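Local coordinates for FAD-binding PCMH-type domain-containing protein (Gibberella zeae, PDB 6YJO) that carries a covalently bound FAD and is probably an oxygen-dependent oxidoreductase, consistent with a fungal flavo-enzyme that oxidises oligosaccharides, at residues D124-N129 / F150-R155; F244-D249 / A310-A315; N274-M279 / Y381-L386. One frame throughout, in Å; residues are numbered along the deposited sequence.

Interaction 1 of 3, residues D124-N129 / F150-R155; sequences DTVTLN and FQFGKR
Leu128 pushes its isobutyl group from strand 126-128 against the end of helix 142-152, where Phe152, Gly153 and Arg155 receive it. Its chi1 of 173° sets CG anti to the backbone N; chi2 of 60° then orients the methyls, and CD2 does most of the touching: it lies 3.5 Å from Gly153 N and equally 3.5 Å from Arg155 CG. Gly153 is the first residue after the helix to leave helical phi/psi, and with no CB to collide with, the methyl sits close over the backbone. Nearer the strand, Leu128 CB meets Phe152 CB at 4.0 Å.

The Phe152 ring lies farther back along the strand. Its CE2 corner points at the Val126 carbonyl, 3.3 Å from Val126 O, so the oxygen sits at the ring edge near its plane, while Val126 CB stays a looser 4.4 Å from CE2. Arg155 offers only its aliphatic part: its chain crosses Leu128 at about a right angle and bends at chi2 and chi3, and NE is hydrogen-bonded to Thr234 OG1.

Val126 also packs on His144 and Leu149 of the helix. No hydrogen bond joins the two segments: between them the contact is van der Waals packing plus one ring edge, whose slightly positive C-H would suit the carbonyl oxygen, at the surface of the FAD-binding domain.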
ATOM      1  N   ASP A 124      -3.568  11.867  14.615  1.00 56.14           N
ATOM      2  CA  ASP A 124      -4.472  11.541  13.516  1.00 54.57           C
ATOM      3  C   ASP A 124      -5.372  12.710  13.119  1.00 51.91           C
ATOM      4  O   ASP A 124      -6.428  12.489  12.519  1.00 50.14           O
ATOM      5  CB  ASP A 124      -5.332  10.324  13.875  1.00 57.50           C
ATOM      6  CG  ASP A 124      -6.271  10.590  15.040  1.00 62.35           C
ATOM      7  OD1 ASP A 124      -6.287  11.726  15.558  1.00 64.73           O
ATOM      8  OD2 ASP A 124      -7.001   9.657  15.439  1.00 64.13           O
ATOM      9  N   THR A 125      -4.985  13.945  13.424  1.00 52.89           N
ATOM     10  CA  THR A 125      -5.845  15.082  13.122  1.00 56.33           C
ATOM     11  C   THR A 125      -5.852  15.366  11.623  1.00 56.32           C
ATOM     12  O   THR A 125      -4.793  15.511  11.002  1.00 55.41           O
ATOM     13  CB  THR A 125      -5.384  16.319  13.897  1.00 59.38           C
ATOM     14  OG1 THR A 125      -5.407  16.040  15.306  1.00 62.96           O
ATOM     15  CG2 THR A 125      -6.286  17.511  13.598  1.00 59.13           C
ATOM     16  N   VAL A 126      -7.055  15.437  11.045  1.00 57.59           N
ATOM     17  CA  VAL A 126      -7.257  15.836   9.655  1.00 56.67           C
ATOM     18  C   VAL A 126      -7.703  17.290   9.640  1.00 59.23           C
ATOM     19  O   VAL A 126      -8.428  17.738  10.536  1.00 61.62           O
ATOM     20  CB  VAL A 126      -8.297  14.942   8.949  1.00 55.63           C
ATOM     21  CG1 VAL A 126      -8.501  15.399   7.508  1.00 52.99           C
ATOM     22  CG2 VAL A 126      -7.881  13.479   8.998  1.00 55.48           C
ATOM     23  N   THR A 127      -7.263  18.033   8.626  1.00 58.75           N
ATOM     24  CA  THR A 127      -7.611  19.442   8.475  1.00 59.89           C
ATOM     25  C   THR A 127      -7.759  19.749   6.993  1.00 58.47           C
ATOM     26  O   THR A 127      -6.806  19.576   6.227  1.00 55.61           O
ATOM     27  CB  THR A 127      -6.544  20.343   9.112  1.00 60.53           C
ATOM     28  OG1 THR A 127      -6.576  20.196  10.538  1.00 61.98           O
ATOM     29  CG2 THR A 127      -6.781  21.800   8.754  1.00 62.43           C
ATOM     30  N   LEU A 128      -8.951  20.196   6.596  1.00 60.34           N
ATOM     31  CA  LEU A 128      -9.265  20.544   5.214  1.00 59.12           C
ATOM     32  C   LEU A 128      -9.217  22.061   5.069  1.00 58.75           C
ATOM     33  O   LEU A 128      -9.978  22.776   5.729  1.00 60.34           O
ATOM     34  CB  LEU A 128     -10.642  20.009   4.815  1.00 59.65           C
ATOM     35  CG  LEU A 128     -11.184  20.434   3.446  1.00 60.81           C
ATOM     36  CD1 LEU A 128     -10.267  19.997   2.308  1.00 59.24           C
ATOM     37  CD2 LEU A 128     -12.584  19.880   3.232  1.00 62.90           C
ATOM     38  N   ASN A 129      -8.322  22.545   4.211  1.00 56.85           N
ATOM     39  CA  ASN A 129      -8.188  23.969   3.938  1.00 58.30           C
ATOM     40  C   ASN A 129      -9.193  24.404   2.873  1.00 57.93           C
ATOM     41  O   ASN A 129      -9.845  23.583   2.223  1.00 56.72           O
ATOM     42  CB  ASN A 129      -6.763  24.292   3.487  1.00 57.79           C
ATOM     43  CG  ASN A 129      -5.739  24.044   4.577  1.00 58.15           C
ATOM     44  OD1 ASN A 129      -5.843  24.590   5.675  1.00 60.54           O
ATOM     45  ND2 ASN A 129      -4.747  23.214   4.279  1.00 54.78           N
ATOM     46  N   PHE A 150     -14.856  14.093   3.824  1.00 64.99           N
ATOM     47  CA  PHE A 150     -16.198  14.193   3.268  1.00 66.54           C
ATOM     48  C   PHE A 150     -17.127  15.003   4.161  1.00 68.69           C
ATOM     49  O   PHE A 150     -18.119  15.543   3.665  1.00 73.03           O
ATOM     50  CB  PHE A 150     -16.771  12.791   3.040  1.00 65.42           C
ATOM     51  CG  PHE A 150     -18.155  12.782   2.453  1.00 66.85           C
ATOM     52  CD1 PHE A 150     -19.271  12.794   3.273  1.00 68.07           C
ATOM     53  CD2 PHE A 150     -18.337  12.751   1.079  1.00 66.67           C
ATOM     54  CE1 PHE A 150     -20.546  12.784   2.734  1.00 69.72           C
ATOM     55  CE2 PHE A 150     -19.608  12.740   0.534  1.00 68.42           C
ATOM     56  CZ  PHE A 150     -20.713  12.755   1.363  1.00 70.00           C
ATOM     57  N   GLN A 151     -16.825  15.103   5.457  1.00 67.51           N
ATOM     58  CA  GLN A 151     -17.660  15.837   6.401  1.00 71.62           C
ATOM     59  C   GLN A 151     -17.154  17.245   6.689  1.00 71.90           C
ATOM     60  O   GLN A 151     -17.964  18.124   6.999  1.00 74.00           O
ATOM     61  CB  GLN A 151     -17.773  15.059   7.718  1.00 76.01           C
ATOM     62  CG  GLN A 151     -18.870  15.567   8.649  1.00 83.83           C
ATOM     63  CD  GLN A 151     -18.336  16.464   9.746  1.00 88.76           C
ATOM     64  OE1 GLN A 151     -18.536  17.679   9.723  1.00 92.75           O
ATOM     65  NE2 GLN A 151     -17.656  15.868  10.719  1.00 88.24           N
ATOM     66  N   PHE A 152     -15.841  17.489   6.606  1.00 69.65           N
ATOM     67  CA  PHE A 152     -15.347  18.861   6.702  1.00 70.06           C
ATOM     68  C   PHE A 152     -15.725  19.665   5.466  1.00 69.04           C
ATOM     69  O   PHE A 152     -15.978  20.871   5.561  1.00 70.68           O
ATOM     70  CB  PHE A 152     -13.828  18.866   6.895  1.00 67.74           C
ATOM     71  CG  PHE A 152     -13.374  18.359   8.243  1.00 68.23           C
ATOM     72  CD1 PHE A 152     -14.285  18.103   9.263  1.00 71.25           C
ATOM     73  CD2 PHE A 152     -12.028  18.145   8.490  1.00 66.40           C
ATOM     74  CE1 PHE A 152     -13.859  17.643  10.493  1.00 72.25           C
ATOM     75  CE2 PHE A 152     -11.598  17.685   9.718  1.00 68.16           C
ATOM     76  CZ  PHE A 152     -12.514  17.433  10.722  1.00 71.02           C
ATOM     77  N   GLY A 153     -15.759  19.014   4.308  1.00 66.46           N
ATOM     78  CA  GLY A 153     -16.315  19.584   3.096  1.00 67.59           C
ATOM     79  C   GLY A 153     -17.133  18.521   2.393  1.00 70.85           C
ATOM     80  O   GLY A 153     -18.085  17.984   2.967  1.00 73.87           O
ATOM     81  N   LYS A 154     -16.787  18.217   1.145  1.00 69.03           N
ATOM     82  CA  LYS A 154     -17.160  16.958   0.516  1.00 68.70           C
ATOM     83  C   LYS A 154     -15.965  16.517  -0.326  1.00 65.62           C
ATOM     84  O   LYS A 154     -16.035  16.363  -1.542  1.00 64.81           O
ATOM     85  CB  LYS A 154     -18.432  17.072  -0.321  1.00 71.36           C
ATOM     86  CG  LYS A 154     -19.719  16.836   0.453  1.00 73.03           C
ATOM     87  CD  LYS A 154     -20.842  16.454  -0.499  1.00 74.54           C
ATOM     88  CE  LYS A 154     -22.179  16.304   0.202  1.00 76.98           C
ATOM     89  NZ  LYS A 154     -23.163  15.639  -0.693  1.00 79.69           N
ATOM     90  N   ARG A 155     -14.835  16.330   0.346  1.00 63.90           N
ATOM     91  CA  ARG A 155     -13.555  16.135  -0.307  1.00 62.16           C
ATOM     92  C   ARG A 155     -13.018  14.752   0.023  1.00 62.10           C
ATOM     93  O   ARG A 155     -13.480  14.082   0.952  1.00 64.53           O
ATOM     94  CB  ARG A 155     -12.554  17.218   0.120  1.00 60.70           C
ATOM     95  CG  ARG A 155     -13.078  18.646  -0.027  1.00 62.15           C
ATOM     96  CD  ARG A 155     -13.453  18.994  -1.460  1.00 61.54           C
ATOM     97  NE  ARG A 155     -12.291  19.028  -2.346  1.00 60.05           N
ATOM     98  CZ  ARG A 155     -12.320  19.445  -3.608  1.00 58.83           C
ATOM     99  NH1 ARG A 155     -13.454  19.873  -4.147  1.00 60.62           N
ATOM    100  NH2 ARG A 155     -11.209  19.440  -4.334  1.00 55.61           N
TER

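Interaction 2 of 3, residues F244-D249 / A310-A315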
ATOM      1  N   PHE A 244     -19.885  -2.551  -8.580  1.00 50.21           N
ATOM      2  CA  PHE A 244     -20.410  -3.677  -9.343  1.00 51.28           C
ATOM      3  C   PHE A 244     -19.577  -4.925  -9.086  1.00 49.73           C
ATOM      4  O   PHE A 244     -18.404  -4.850  -8.719  1.00 44.34           O
ATOM      5  CB  PHE A 244     -20.446  -3.370 -10.847  1.00 52.16           C
ATOM      6  CG  PHE A 244     -19.089  -3.115 -11.464  1.00 54.08           C
ATOM      7  CD1 PHE A 244     -18.511  -1.857 -11.415  1.00 54.72           C
ATOM      8  CD2 PHE A 244     -18.405  -4.131 -12.114  1.00 55.35           C
ATOM      9  CE1 PHE A 244     -17.274  -1.619 -11.992  1.00 56.24           C
ATOM     10  CE2 PHE A 244     -17.167  -3.899 -12.690  1.00 57.11           C
ATOM     11  CZ  PHE A 244     -16.603  -2.643 -12.628  1.00 57.48           C
ATOM     12  N   SER A 245     -20.217  -6.080  -9.286  1.00 53.94           N
ATOM     13  CA  SER A 245     -19.554  -7.375  -9.321  1.00 53.25           C
ATOM     14  C   SER A 245     -20.047  -8.158 -10.529  1.00 56.86           C
ATOM     15  O   SER A 245     -21.184  -7.985 -10.974  1.00 58.09           O
ATOM     16  CB  SER A 245     -19.812  -8.189  -8.041  1.00 52.87           C
ATOM     17  OG  SER A 245     -21.112  -8.752  -8.045  1.00 56.86           O
ATOM     18  N   ILE A 246     -19.168  -8.997 -11.070  1.00 55.78           N
ATOM     19  CA  ILE A 246     -19.507  -9.990 -12.086  1.00 58.05           C
ATOM     20  C   ILE A 246     -18.945 -11.316 -11.599  1.00 56.80           C
ATOM     21  O   ILE A 246     -17.721 -11.478 -11.510  1.00 54.88           O
ATOM     22  CB  ILE A 246     -18.940  -9.643 -13.471  1.00 59.23           C
ATOM     23  CG1 ILE A 246     -19.464  -8.294 -13.976  1.00 62.30           C
ATOM     24  CG2 ILE A 246     -19.273 -10.757 -14.452  1.00 59.43           C
ATOM     25  CD1 ILE A 246     -18.404  -7.207 -14.006  1.00 61.67           C
ATOM     26  N   GLU A 247     -19.824 -12.263 -11.285  1.00 58.76           N
ATOM     27  CA  GLU A 247     -19.409 -13.579 -10.826  1.00 60.03           C
ATOM     28  C   GLU A 247     -19.168 -14.499 -12.015  1.00 63.32           C
ATOM     29  O   GLU A 247     -19.930 -14.496 -12.987  1.00 66.84           O
ATOM     30  CB  GLU A 247     -20.467 -14.181  -9.904  1.00 60.94           C
ATOM     31  CG  GLU A 247     -20.853 -13.286  -8.737  1.00 60.60           C
ATOM     32  CD  GLU A 247     -21.863 -13.942  -7.817  1.00 60.60           C
ATOM     33  OE1 GLU A 247     -22.235 -15.106  -8.075  1.00 61.05           O
ATOM     34  OE2 GLU A 247     -22.282 -13.297  -6.833  1.00 60.51           O
ATOM     35  N   LEU A 248     -18.098 -15.287 -11.931  1.00 62.59           N
ATOM     36  CA  LEU A 248     -17.710 -16.192 -13.002  1.00 63.93           C
ATOM     37  C   LEU A 248     -17.263 -17.522 -12.415  1.00 60.64           C
ATOM     38  O   LEU A 248     -17.012 -17.646 -11.214  1.00 57.13           O
ATOM     39  CB  LEU A 248     -16.578 -15.606 -13.854  1.00 66.25           C
ATOM     40  CG  LEU A 248     -16.879 -14.304 -14.593  1.00 70.10           C
ATOM     41  CD1 LEU A 248     -16.149 -13.142 -13.930  1.00 69.46           C
ATOM     42  CD2 LEU A 248     -16.486 -14.436 -16.055  1.00 72.65           C
ATOM     43  N   ASP A 249     -17.188 -18.532 -13.293  1.00 63.07           N
ATOM     44  CA  ASP A 249     -16.611 -19.838 -12.962  1.00 64.41           C
ATOM     45  C   ASP A 249     -15.857 -20.341 -14.204  1.00 66.30           C
ATOM     46  O   ASP A 249     -16.329 -21.200 -14.956  1.00 68.23           O
ATOM     47  CB  ASP A 249     -17.676 -20.827 -12.506  1.00 66.17           C
ATOM     48  CG  ASP A 249     -17.081 -22.136 -12.039  1.00 67.83           C
ATOM     49  OD1 ASP A 249     -15.886 -22.149 -11.671  1.00 67.57           O
ATOM     50  OD2 ASP A 249     -17.800 -23.152 -12.057  1.00 70.17           O
ATOM     51  N   ALA A 310     -20.531 -12.780 -20.171  1.00 68.88           N
ATOM     52  CA  ALA A 310     -20.967 -12.666 -18.789  1.00 67.71           C
ATOM     53  C   ALA A 310     -21.819 -11.415 -18.625  1.00 68.73           C
ATOM     54  O   ALA A 310     -21.924 -10.578 -19.526  1.00 72.23           O
ATOM     55  CB  ALA A 310     -19.766 -12.632 -17.830  1.00 66.55           C
ATOM     56  N   GLN A 311     -22.431 -11.300 -17.450  1.00 66.33           N
ATOM     57  CA  GLN A 311     -23.349 -10.215 -17.142  1.00 66.14           C
ATOM     58  C   GLN A 311     -23.124  -9.762 -15.709  1.00 60.56           C
ATOM     59  O   GLN A 311     -22.636 -10.524 -14.870  1.00 56.91           O
ATOM     60  CB  GLN A 311     -24.808 -10.655 -17.334  1.00 69.53           C
ATOM     61  CG  GLN A 311     -25.055 -12.107 -16.951  1.00 71.34           C
ATOM     62  CD  GLN A 311     -26.469 -12.354 -16.472  1.00 75.95           C
ATOM     63  OE1 GLN A 311     -26.945 -11.697 -15.546  1.00 77.64           O
ATOM     64  NE2 GLN A 311     -27.150 -13.310 -17.098  1.00 77.76           N
ATOM     65  N   ILE A 312     -23.481  -8.506 -15.434  1.00 61.12           N
ATOM     66  CA  ILE A 312     -23.388  -7.997 -14.073  1.00 60.78           C
ATOM     67  C   ILE A 312     -24.205  -8.881 -13.142  1.00 63.21           C
ATOM     68  O   ILE A 312     -25.349  -9.253 -13.441  1.00 66.01           O
ATOM     69  CB  ILE A 312     -23.857  -6.533 -14.015  1.00 61.20           C
ATOM     70  CG1 ILE A 312     -22.676  -5.597 -14.282  1.00 60.77           C
ATOM     71  CG2 ILE A 312     -24.493  -6.213 -12.661  1.00 60.53           C
ATOM     72  CD1 ILE A 312     -23.057  -4.147 -14.463  1.00 63.08           C
ATOM     73  N   SER A 313     -23.611  -9.229 -12.001  1.00 62.03           N
ATOM     74  CA  SER A 313     -24.304  -9.993 -10.973  1.00 62.61           C
ATOM     75  C   SER A 313     -24.982  -9.072  -9.965  1.00 63.04           C
ATOM     76  O   SER A 313     -26.172  -9.227  -9.683  1.00 64.19           O
ATOM     77  CB  SER A 313     -23.319 -10.932 -10.268  1.00 61.32           C
ATOM     78  OG  SER A 313     -22.950 -12.008 -11.114  1.00 61.25           O
ATOM     79  N   THR A 314     -24.242  -8.105  -9.423  1.00 62.30           N
ATOM     80  CA  THR A 314     -24.791  -7.105  -8.520  1.00 63.81           C
ATOM     81  C   THR A 314     -24.276  -5.733  -8.927  1.00 63.94           C
ATOM     82  O   THR A 314     -23.108  -5.581  -9.298  1.00 62.35           O
ATOM     83  CB  THR A 314     -24.417  -7.394  -7.060  1.00 63.32           C
ATOM     84  OG1 THR A 314     -22.991  -7.379  -6.915  1.00 63.52           O
ATOM     85  CG2 THR A 314     -24.952  -8.760  -6.632  1.00 63.82           C
ATOM     86  N   ALA A 315     -25.155  -4.737  -8.867  1.00 67.25           N
ATOM     87  CA  ALA A 315     -24.778  -3.372  -9.197  1.00 67.57           C
ATOM     88  C   ALA A 315     -25.769  -2.429  -8.537  1.00 66.88           C
ATOM     89  O   ALA A 315     -26.976  -2.691  -8.529  1.00 68.31           O
ATOM     90  CB  ALA A 315     -24.734  -3.152 -10.714  1.00 70.28           C
TER
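Ser245 and Thr314 face each other across an antiparallel hydrogen-bonded pair, and their hydroxyls meet on the same face of the sheet. Ser245 OG and Thr314 OG1 are 2.6 Å apart, a short hydrogen bond in which either could be the donor. Both oxygens stand between their own backbone N and carbonyl carbon (chi1 77° and 61°), which turns them toward one another. Between the backbones, Ser245 N gives a nearly straight bond of 2.9 Å to Thr314 O.

The carbonyl of Ser245 is shared. Ser313 N reaches Ser245 O at 2.9 Å, whereas the bond from Thr314 N to the same oxygen is weak. Two residues thus face one, which makes this a classic beta bulge. Ser313 also turns its hydroxyl back toward the longer strand: with OG anti to its carbonyl carbon (chi1 -72°), OG accepts from Glu247 N at 3.1 Å. The methylene CG of Glu247 rests against the same oxygen, its chain extended beyond.

Ile246 is the apolar counterpart. Its CG2 methyl comes 3.4 Å from Gln311 O and also touches the Ala310 methyl, while its CG1 branch meets CG1 of Ile312. Leu248 CD2 approaches Ala310 CB at 4.1 Å, so that one methyl is met by two side chains. At the other end Phe244 CB faces Ala315 CB, while the phenyl ring turns off toward helix 294-308.

There the ring packs on Leu297, and it also touches Leu273 and Met275 of strand 273-280. Ile312 and Ala315 touch Arg294 of the same helix. Strand 242-248 pairs on its other side with strand 283-290; 314-315 is an outermost strand of the seven-stranded antiparallel sheet.

Interaction 3 of 3, residues N274-M279 / Y381-L386; sequences NMQIYM and YILIDL
Gln276 and Asp385 form a non-hydrogen-bonded pair of the antiparallel strands, and their side chains make a hydrogen bond between them. Gln276 CG stands between the backbone N and the carbonyl carbon (chi1 85°), and the chain runs extended from there, alongside Asp385. Gln276 NE2 gives a bond of 2.7 Å to Asp385 OD1, bent at 137° and reaching the oxygen from above the carboxylate plane. Gln276 OE1 is held in turn by Gln287 NE2, which would help fix the amide's rotation.

Backbone bonds run from Leu386 N to Met275 O, then both ways between Ile277 and Ile384 and between Met279 and Ile382. CA-H...O contacts fill in between them, such as Tyr278 CA to Ile382 O at 3.3 Å.

Apolar contacts cover both faces. Ile277 CG2 meets Ile384 CB at 3.7 Å. Met275 CE lies 3.5 Å from Leu386 CD1, and both residues touch Met262 of helix 252-268. On the Gln276 face, Leu383 CD2 sits at the edge of the Tyr278 ring, whose CE2 comes 3.5 Å from Tyr381 CB. The tyrosine ring planes are 21° apart but displaced, with little overlap.

Helices 252-268 and 357-371 cover the isoleucine face. The Gln276 face looks toward the flavin: the Asp385 side chain touches Tyr176, an FAD-binding residue, and is about 7 Å from the bound FAD. A helix-backed antiparallel sheet over the flavin is characteristic of the substrate domain in berberine-bridge-type oxidases.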
ATOM      1  N   ASN A 274     -13.083   1.665 -12.675  1.00 48.93           N
ATOM      2  CA  ASN A 274     -12.048   1.065 -11.839  1.00 49.82           C
ATOM      3  C   ASN A 274     -12.390  -0.403 -11.630  1.00 49.87           C
ATOM      4  O   ASN A 274     -13.524  -0.728 -11.270  1.00 51.18           O
ATOM      5  CB  ASN A 274     -11.944   1.790 -10.495  1.00 50.14           C
ATOM      6  CG  ASN A 274     -11.580   3.257 -10.651  1.00 52.06           C
ATOM      7  OD1 ASN A 274     -10.414   3.629 -10.537  1.00 50.86           O
ATOM      8  ND2 ASN A 274     -12.580   4.096 -10.913  1.00 53.81           N
ATOM      9  N   MET A 275     -11.418  -1.289 -11.844  1.00 48.98           N
ATOM     10  CA  MET A 275     -11.710  -2.716 -11.895  1.00 50.20           C
ATOM     11  C   MET A 275     -10.568  -3.529 -11.309  1.00 46.28           C
ATOM     12  O   MET A 275      -9.403  -3.130 -11.378  1.00 46.73           O
ATOM     13  CB  MET A 275     -11.962  -3.168 -13.337  1.00 55.02           C
ATOM     14  CG  MET A 275     -13.041  -4.221 -13.469  1.00 59.40           C
ATOM     15  SD  MET A 275     -13.545  -4.472 -15.179  1.00 65.58           S
ATOM     16  CE  MET A 275     -12.234  -5.544 -15.752  1.00 63.92           C
ATOM     17  N   GLN A 276     -10.928  -4.678 -10.733  1.00 45.53           N
ATOM     18  CA  GLN A 276     -10.000  -5.750 -10.395  1.00 45.42           C
ATOM     19  C   GLN A 276     -10.735  -7.070 -10.598  1.00 47.48           C
ATOM     20  O   GLN A 276     -11.957  -7.096 -10.772  1.00 48.23           O
ATOM     21  CB  GLN A 276      -9.473  -5.606  -8.960  1.00 45.36           C
ATOM     22  CG  GLN A 276     -10.362  -6.219  -7.882  1.00 46.54           C
ATOM     23  CD  GLN A 276      -9.855  -5.985  -6.465  1.00 46.00           C
ATOM     24  OE1 GLN A 276     -10.536  -6.317  -5.495  1.00 46.51           O
ATOM     25  NE2 GLN A 276      -8.658  -5.424  -6.337  1.00 46.25           N
ATOM     26  N   ILE A 277      -9.984  -8.173 -10.599  1.00 46.41           N
ATOM     27  CA  ILE A 277     -10.573  -9.509 -10.637  1.00 47.31           C
ATOM     28  C   ILE A 277     -10.008 -10.334  -9.492  1.00 44.36           C
ATOM     29  O   ILE A 277      -8.807 -10.617  -9.459  1.00 42.49           O
ATOM     30  CB  ILE A 277     -10.338 -10.226 -11.980  1.00 48.22           C
ATOM     31  CG1 ILE A 277     -10.967 -11.626 -11.923  1.00 49.61           C
ATOM     32  CG2 ILE A 277      -8.852 -10.320 -12.308  1.00 46.10           C
ATOM     33  CD1 ILE A 277     -10.950 -12.371 -13.231  1.00 50.48           C
ATOM     34  N   TYR A 278     -10.880 -10.726  -8.567  1.00 44.98           N
ATOM     35  CA  TYR A 278     -10.545 -11.729  -7.567  1.00 45.97           C
ATOM     36  C   TYR A 278     -10.552 -13.108  -8.213  1.00 47.19           C
ATOM     37  O   TYR A 278     -11.537 -13.496  -8.852  1.00 47.33           O
ATOM     38  CB  TYR A 278     -11.559 -11.668  -6.419  1.00 48.03           C
ATOM     39  CG  TYR A 278     -11.591 -12.891  -5.523  1.00 50.62           C
ATOM     40  CD1 TYR A 278     -12.260 -14.048  -5.912  1.00 53.04           C
ATOM     41  CD2 TYR A 278     -10.982 -12.880  -4.277  1.00 51.24           C
ATOM     42  CE1 TYR A 278     -12.295 -15.162  -5.100  1.00 53.91           C
ATOM     43  CE2 TYR A 278     -11.018 -13.989  -3.456  1.00 52.90           C
ATOM     44  CZ  TYR A 278     -11.676 -15.129  -3.872  1.00 54.42           C
ATOM     45  OH  TYR A 278     -11.712 -16.238  -3.058  1.00 56.59           O
ATOM     46  N   MET A 279      -9.455 -13.846  -8.062  1.00 47.27           N
ATOM     47  CA  MET A 279      -9.399 -15.248  -8.456  1.00 46.19           C
ATOM     48  C   MET A 279      -9.098 -16.080  -7.220  1.00 44.09           C
ATOM     49  O   MET A 279      -8.078 -15.865  -6.556  1.00 42.25           O
ATOM     50  CB  MET A 279      -8.340 -15.492  -9.528  1.00 46.61           C
ATOM     51  CG  MET A 279      -8.398 -14.533 -10.696  1.00 47.64           C
ATOM     52  SD  MET A 279      -7.259 -14.982 -12.023  1.00 50.83           S
ATOM     53  CE  MET A 279      -7.868 -16.600 -12.488  1.00 51.02           C
ATOM     54  N   TYR A 381      -5.810 -16.540  -2.485  1.00 43.63           N
ATOM     55  CA  TYR A 381      -6.613 -15.807  -3.456  1.00 43.69           C
ATOM     56  C   TYR A 381      -5.690 -14.831  -4.177  1.00 42.34           C
ATOM     57  O   TYR A 381      -4.564 -14.579  -3.745  1.00 40.65           O
ATOM     58  CB  TYR A 381      -7.796 -15.082  -2.799  1.00 44.15           C
ATOM     59  CG  TYR A 381      -7.410 -13.944  -1.886  1.00 46.71           C
ATOM     60  CD1 TYR A 381      -7.135 -12.680  -2.395  1.00 48.30           C
ATOM     61  CD2 TYR A 381      -7.334 -14.125  -0.511  1.00 48.21           C
ATOM     62  CE1 TYR A 381      -6.784 -11.633  -1.562  1.00 49.31           C
ATOM     63  CE2 TYR A 381      -6.984 -13.085   0.330  1.00 49.19           C
ATOM     64  CZ  TYR A 381      -6.712 -11.844  -0.198  1.00 50.63           C
ATOM     65  OH  TYR A 381      -6.364 -10.815   0.648  1.00 52.67           O
ATOM     66  N   ILE A 382      -6.185 -14.281  -5.284  1.00 43.34           N
ATOM     67  CA  ILE A 382      -5.390 -13.411  -6.146  1.00 44.05           C
ATOM     68  C   ILE A 382      -6.229 -12.210  -6.564  1.00 44.37           C
ATOM     69  O   ILE A 382      -7.401 -12.354  -6.925  1.00 45.06           O
ATOM     70  CB  ILE A 382      -4.874 -14.177  -7.382  1.00 45.92           C
ATOM     71  CG1 ILE A 382      -3.936 -15.305  -6.943  1.00 46.81           C
ATOM     72  CG2 ILE A 382      -4.177 -13.222  -8.354  1.00 46.62           C
ATOM     73  CD1 ILE A 382      -3.472 -16.215  -8.067  1.00 48.22           C
ATOM     74  N   LEU A 383      -5.622 -11.023  -6.524  1.00 44.67           N
ATOM     75  CA  LEU A 383      -6.268  -9.779  -6.930  1.00 44.48           C
ATOM     76  C   LEU A 383      -5.435  -9.139  -8.033  1.00 45.93           C
ATOM     77  O   LEU A 383      -4.257  -8.825  -7.821  1.00 45.96           O
ATOM     78  CB  LEU A 383      -6.417  -8.819  -5.747  1.00 43.02           C
ATOM     79  CG  LEU A 383      -7.268  -9.299  -4.571  1.00 42.20           C
ATOM     80  CD1 LEU A 383      -7.391  -8.214  -3.516  1.00 40.87           C
ATOM     81  CD2 LEU A 383      -8.636  -9.740  -5.048  1.00 43.36           C
ATOM     82  N   ILE A 384      -6.042  -8.953  -9.203  1.00 47.21           N
ATOM     83  CA  ILE A 384      -5.385  -8.348 -10.357  1.00 46.06           C
ATOM     84  C   ILE A 384      -6.118  -7.047 -10.655  1.00 46.24           C
ATOM     85  O   ILE A 384      -7.187  -7.053 -11.275  1.00 48.16           O
ATOM     86  CB  ILE A 384      -5.383  -9.270 -11.580  1.00 44.90           C
ATOM     87  CG1 ILE A 384      -5.154 -10.720 -11.155  1.00 44.99           C
ATOM     88  CG2 ILE A 384      -4.309  -8.837 -12.564  1.00 46.42           C
ATOM     89  CD1 ILE A 384      -4.998 -11.675 -12.320  1.00 45.75           C
ATOM     90  N   ASP A 385      -5.552  -5.927 -10.216  1.00 46.11           N
ATOM     91  CA  ASP A 385      -6.128  -4.624 -10.508  1.00 47.36           C
ATOM     92  C   ASP A 385      -5.744  -4.181 -11.912  1.00 48.46           C
ATOM     93  O   ASP A 385      -4.633  -4.444 -12.379  1.00 49.04           O
ATOM     94  CB  ASP A 385      -5.647  -3.587  -9.495  1.00 50.06           C
ATOM     95  CG  ASP A 385      -6.183  -3.836  -8.101  1.00 54.50           C
ATOM     96  OD1 ASP A 385      -7.383  -3.577  -7.868  1.00 56.54           O
ATOM     97  OD2 ASP A 385      -5.404  -4.291  -7.237  1.00 56.73           O
ATOM     98  N   LEU A 386      -6.672  -3.509 -12.587  1.00 48.63           N
ATOM     99  CA  LEU A 386      -6.339  -2.784 -13.807  1.00 49.46           C
ATOM    100  C   LEU A 386      -5.703  -1.462 -13.387  1.00 48.57           C
ATOM    101  O   LEU A 386      -6.383  -0.572 -12.864  1.00 48.11           O
ATOM    102  CB  LEU A 386      -7.578  -2.587 -14.675  1.00 49.57           C
ATOM    103  CG  LEU A 386      -8.303  -3.884 -15.063  1.00 49.25           C
ATOM    104  CD1 LEU A 386      -9.296  -3.633 -16.192  1.00 50.99           C
ATOM    105  CD2 LEU A 386      -7.317  -4.991 -15.445  1.00 49.31           C
TER

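Interactions 2 and 3 belong to one seven-stranded antiparallel sheet, with centres about 13 Å apart; interaction 1 lies in the FAD-binding domain, its centre 30 Å or more from either. The two sheet contacts meet where Phe244 CZ comes 4.0 Å from Met275 CG. Interaction 3 is the buried one, a regular pairing inside the sheet with a carboxylate-amide bond on the flavin side. Interaction 2 lies at the sheet's outer border, where regular pairing is short and a bulge and hydroxyl bonds accompany it. Interaction 1, also at the surface, joins a strand to a helix end and has no hydrogen bond between its segments.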